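Protease LasA (Pseudomonas aeruginosa, PDB 3IT5) is a secreted zinc metallopeptidase that cuts pentaglycine cross-links of staphylococcal peptidoglycan after Gly-Gly pairs and contributes to the degradation of host elastin. Local coordinates at residues S33-W44 against S116-L125. Numbering follows the deposited sequence.
With ZN (zinc ion), chain E.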
loop_
_atom_site.group_PDB
_atom_site.type_symbol
_atom_site.label_atom_id
_atom_site.label_comp_id
_atom_site.label_asym_id
_atom_site.label_seq_id
_atom_site.Cartn_x
_atom_site.Cartn_y
_atom_site.Cartn_z
ATOM N N SER A 33 -4.666 1.147 9.527
ATOM C CA SER A 33 -4.589 2.001 8.345
ATOM C C SER A 33 -3.717 1.458 7.224
ATOM O O SER A 33 -3.789 1.951 6.100
ATOM C CB SER A 33 -4.025 3.363 8.744
ATOM O OG SER A 33 -2.671 3.229 9.132
ATOM N N SER A 34 -2.882 0.469 7.535
ATOM C CA SER A 34 -1.812 0.062 6.625
ATOM C C SER A 34 -1.784 -1.437 6.338
ATOM O O SER A 34 -2.243 -2.248 7.147
ATOM C CB SER A 34 -0.447 0.485 7.191
ATOM O OG SER A 34 -0.455 1.826 7.668
ATOM N N PHE A 35 -1.246 -1.788 5.177
ATOM C CA PHE A 35 -0.834 -3.158 4.900
ATOM C C PHE A 35 0.456 -3.161 4.093
ATOM O O PHE A 35 0.735 -2.221 3.340
ATOM C CB PHE A 35 -1.949 -3.987 4.236
ATOM C CG PHE A 35 -2.205 -3.654 2.789
ATOM C CD1 PHE A 35 -1.502 -4.303 1.773
ATOM C CD2 PHE A 35 -3.183 -2.728 2.439
ATOM C CE1 PHE A 35 -1.751 -4.014 0.430
ATOM C CE2 PHE A 35 -3.446 -2.437 1.103
ATOM C CZ PHE A 35 -2.730 -3.078 0.093
ATOM N N ASP A 36 1.253 -4.203 4.282
ATOM C CA ASP A 36 2.511 -4.334 3.566
ATOM C C ASP A 36 2.324 -5.238 2.362
ATOM O O ASP A 36 1.395 -6.043 2.324
ATOM C CB ASP A 36 3.610 -4.880 4.480
ATOM C CG ASP A 36 3.786 -4.057 5.741
ATOM O OD1 ASP A 36 3.663 -2.813 5.677
ATOM O OD2 ASP A 36 4.056 -4.653 6.803
ATOM N N ALA A 37 3.202 -5.082 1.377
ATOM C CA ALA A 37 3.172 -5.899 0.178
ATOM C C ALA A 37 4.564 -6.003 -0.418
ATOM O O ALA A 37 5.321 -5.031 -0.447
ATOM C CB ALA A 37 2.188 -5.336 -0.843
ATOM N N SER A 38 4.894 -7.204 -0.877
ATOM C CA SER A 38 6.162 -7.462 -1.530
ATOM C C SER A 38 5.936 -8.571 -2.543
ATOM O O SER A 38 5.169 -9.507 -2.282
ATOM C CB SER A 38 7.207 -7.891 -0.501
ATOM O OG SER A 38 8.470 -8.094 -1.102
ATOM N N TYR A 39 6.591 -8.465 -3.696
ATOM C CA TYR A 39 6.493 -9.513 -4.711
ATOM C C TYR A 39 6.796 -10.887 -4.115
ATOM O O TYR A 39 5.982 -11.803 -4.237
ATOM C CB TYR A 39 7.406 -9.234 -5.920
ATOM C CG TYR A 39 7.665 -10.473 -6.761
ATOM C CD1 TYR A 39 6.647 -11.046 -7.519
ATOM C CD2 TYR A 39 8.919 -11.082 -6.776
ATOM C CE1 TYR A 39 6.870 -12.196 -8.277
ATOM C CE2 TYR A 39 9.156 -12.234 -7.531
ATOM C CZ TYR A 39 8.127 -12.781 -8.283
ATOM O OH TYR A 39 8.345 -13.916 -9.033
ATOM N N ASP A 40 7.952 -11.013 -3.457
ATOM C CA ASP A 40 8.432 -12.311 -2.962
ATOM C C ASP A 40 8.807 -12.380 -1.472
ATOM O O ASP A 40 9.113 -13.464 -0.977
ATOM C CB ASP A 40 9.605 -12.817 -3.823
ATOM C CG ASP A 40 10.676 -11.754 -4.059
ATOM O OD1 ASP A 40 10.555 -10.630 -3.521
ATOM O OD2 ASP A 40 11.640 -12.042 -4.804
ATOM N N TRP A 41 8.771 -11.241 -0.772
ATOM C CA TRP A 41 9.180 -11.132 0.649
ATOM C C TRP A 41 10.572 -11.724 0.951
ATOM O O TRP A 41 10.702 -12.647 1.765
ATOM C CB TRP A 41 8.110 -11.724 1.585
ATOM C CG TRP A 41 6.898 -10.847 1.745
ATOM C CD1 TRP A 41 5.755 -10.884 0.999
ATOM C CD2 TRP A 41 6.712 -9.803 2.714
ATOM N NE1 TRP A 41 4.871 -9.926 1.437
ATOM C CE2 TRP A 41 5.431 -9.251 2.490
ATOM C CE3 TRP A 41 7.502 -9.284 3.750
ATOM C CZ2 TRP A 41 4.922 -8.202 3.261
ATOM C CZ3 TRP A 41 6.991 -8.237 4.520
ATOM C CH2 TRP A 41 5.715 -7.707 4.267
ATOM N N PRO A 42 11.625 -11.175 0.313
ATOM C CA PRO A 42 12.930 -11.818 0.334
ATOM C C PRO A 42 13.848 -11.276 1.436
ATOM O O PRO A 42 13.402 -10.516 2.302
ATOM C CB PRO A 42 13.490 -11.438 -1.031
ATOM C CG PRO A 42 12.950 -10.037 -1.256
ATOM C CD PRO A 42 11.676 -9.906 -0.440
ATOM N N ARG A 43 15.118 -11.672 1.390
ATOM C CA ARG A 43 16.143 -11.129 2.275
ATOM C C ARG A 43 16.593 -9.762 1.762
ATOM O O ARG A 43 16.349 -9.422 0.601
ATOM C CB ARG A 43 17.347 -12.075 2.330
ATOM C CG ARG A 43 18.014 -12.131 3.681
ATOM C CD ARG A 43 19.528 -12.161 3.583
ATOM N NE ARG A 43 20.135 -11.540 4.760
ATOM C CZ ARG A 43 20.963 -12.144 5.612
ATOM N NH1 ARG A 43 21.330 -13.411 5.438
ATOM N NH2 ARG A 43 21.436 -11.464 6.645
ATOM N N TRP A 44 17.253 -8.982 2.618
ATOM C CA TRP A 44 17.895 -7.740 2.179
ATOM C C TRP A 44 18.936 -8.040 1.098
ATOM O O TRP A 44 19.455 -9.158 1.015
ATOM C CB TRP A 44 18.555 -7.006 3.357
ATOM C CG TRP A 44 17.588 -6.530 4.414
ATOM C CD1 TRP A 44 17.488 -6.990 5.700
ATOM C CD2 TRP A 44 16.592 -5.504 4.278
ATOM N NE1 TRP A 44 16.493 -6.314 6.371
ATOM C CE2 TRP A 44 15.929 -5.396 5.523
ATOM C CE3 TRP A 44 16.201 -4.661 3.227
ATOM C CZ2 TRP A 44 14.887 -4.485 5.743
ATOM C CZ3 TRP A 44 15.160 -3.758 3.444
ATOM C CH2 TRP A 44 14.519 -3.676 4.696
ATOM N N SER A 116 12.068 -3.226 10.363
ATOM C CA SER A 116 11.646 -3.971 9.169
ATOM C C SER A 116 12.265 -5.362 9.123
ATOM O O SER A 116 13.459 -5.532 9.388
ATOM C CB SER A 116 11.997 -3.210 7.880
ATOM O OG SER A 116 11.733 -4.004 6.731
ATOM N N THR A 117 11.436 -6.343 8.771
ATOM C CA THR A 117 11.844 -7.746 8.665
ATOM C C THR A 117 12.640 -8.018 7.384
ATOM O O THR A 117 13.454 -8.941 7.329
ATOM C CB THR A 117 10.609 -8.684 8.688
ATOM O OG1 THR A 117 9.757 -8.375 7.582
ATOM C CG2 THR A 117 9.815 -8.516 9.984
ATOM N N GLY A 118 12.396 -7.206 6.360
ATOM C CA GLY A 118 13.020 -7.369 5.043
ATOM C C GLY A 118 12.338 -6.444 4.049
ATOM O O GLY A 118 11.432 -5.703 4.432
ATOM N N PRO A 119 12.760 -6.478 2.770
ATOM C CA PRO A 119 12.176 -5.598 1.744
ATOM C C PRO A 119 10.656 -5.755 1.597
ATOM O O PRO A 119 10.159 -6.871 1.414
ATOM C CB PRO A 119 12.876 -6.045 0.454
ATOM C CG PRO A 119 14.166 -6.642 0.910
ATOM C CD PRO A 119 13.862 -7.297 2.227
ATOM N N HIS A 120 9.948 -4.629 1.687
ATOM C CA HIS A 120 8.499 -4.551 1.471
ATOM C C HIS A 120 8.044 -3.090 1.369
ATOM O O HIS A 120 8.789 -2.171 1.718
ATOM C CB HIS A 120 7.729 -5.264 2.596
ATOM C CG HIS A 120 7.819 -4.583 3.929
ATOM N ND1 HIS A 120 8.883 -4.759 4.787
ATOM C CD2 HIS A 120 6.973 -3.728 4.554
ATOM C CE1 HIS A 120 8.693 -4.040 5.879
ATOM N NE2 HIS A 120 7.539 -3.408 5.765
ATOM N N LEU A 121 6.825 -2.889 0.876
ATOM C CA LEU A 121 6.182 -1.580 0.936
ATOM C C LEU A 121 5.179 -1.520 2.093
ATOM O O LEU A 121 4.299 -2.376 2.201
ATOM C CB LEU A 121 5.477 -1.258 -0.389
ATOM C CG LEU A 121 4.460 -0.106 -0.372
ATOM C CD1 LEU A 121 5.142 1.261 -0.311
ATOM C CD2 LEU A 121 3.520 -0.190 -1.568
ATOM N N HIS A 122 5.331 -0.512 2.950
ATOM C CA HIS A 122 4.340 -0.174 3.970
ATOM C C HIS A 122 3.435 0.917 3.386
ATOM O O HIS A 122 3.900 2.000 3.038
ATOM C CB HIS A 122 5.054 0.274 5.258
ATOM C CG HIS A 122 4.164 0.921 6.275
ATOM N ND1 HIS A 122 3.504 0.207 7.251
ATOM C CD2 HIS A 122 3.862 2.223 6.494
ATOM C CE1 HIS A 122 2.820 1.038 8.016
ATOM N NE2 HIS A 122 3.011 2.268 7.572
ATOM N N PHE A 123 2.143 0.611 3.279
ATOM C CA PHE A 123 1.197 1.414 2.495
ATOM C C PHE A 123 -0.034 1.785 3.328
ATOM O O PHE A 123 -0.756 0.907 3.793
ATOM C CB PHE A 123 0.827 0.625 1.228
ATOM C CG PHE A 123 -0.382 1.134 0.498
ATOM C CD1 PHE A 123 -0.307 2.273 -0.297
ATOM C CD2 PHE A 123 -1.589 0.439 0.560
ATOM C CE1 PHE A 123 -1.422 2.730 -0.996
ATOM C CE2 PHE A 123 -2.714 0.891 -0.136
ATOM C CZ PHE A 123 -2.629 2.038 -0.912
ATOM N N SER A 124 -0.269 3.086 3.505
ATOM C CA SER A 124 -1.289 3.580 4.448
ATOM C C SER A 124 -2.391 4.438 3.825
ATOM O O SER A 124 -2.142 5.216 2.906
ATOM C CB SER A 124 -0.626 4.383 5.567
ATOM O OG SER A 124 0.468 3.680 6.127
ATOM N N LEU A 125 -3.597 4.313 4.373
ATOM C CA LEU A 125 -4.754 5.089 3.938
ATOM C C LEU A 125 -4.996 6.290 4.849
ATOM O O LEU A 125 -5.102 6.149 6.072
ATOM C CB LEU A 125 -6.005 4.201 3.881
ATOM C CG LEU A 125 -7.328 4.759 3.334
ATOM C CD1 LEU A 125 -7.232 5.140 1.860
ATOM C CD2 LEU A 125 -8.438 3.733 3.544
HETATM ZN ZN ZN E . 3.848 -1.963 7.537
HETATM O O HOH W 1 10.924 -9.122 2.896
HETATM O O HOH W 2 5.935 -2.097 7.692
#
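Asp-36 and His-122 face each other across two antiparallel strands and bind the same zinc ion. Asp-36 gives OD1 at 2.0 Å from the zinc, and His-122 gives ND1. The His-122 side chain swings CG away from the backbone N (chi1 168°), setting ND1 against the zinc. Its far nitrogen, NE2, is held by Asn-25. His-23 and a water complete the site.

Backbone hydrogen bonds pair Phe-35 with Phe-123 and Ala-37 with Leu-121. The straightest runs from Leu-121 N to Ala-37 O (2.9 Å, 176° at the hydrogen). On the zinc face, the hydroxyls of Ser-34 and Ser-124 share a short bond, OG to OG 2.6 Å.

These strands, 34-38 and 121-127, belong to the antiparallel sheet of the M23 peptidase and supply Asp-36 and His-122. His-120, a probable proton donor or acceptor beside His-81, forms the family's His-x-His motif with His-122. His-120 ND1 donates to Gly-118 O at 2.7 Å, near the ring plane, which helps to fix the ring's rotation. His-120 NE2 is hydrogen-bonded to the zinc-bound water (2.8 Å).

On the other face of the sheet, Phe-123 turns its edge toward the face of Phe-35 in an offset edge-to-face pair, planes at 76°. Trp-41 takes His-120 CB over one face. Gly-118 CA and Pro-119 CD both lie over one face of Trp-44. One water bridges the carbonyls of Pro-42 and Pro-119.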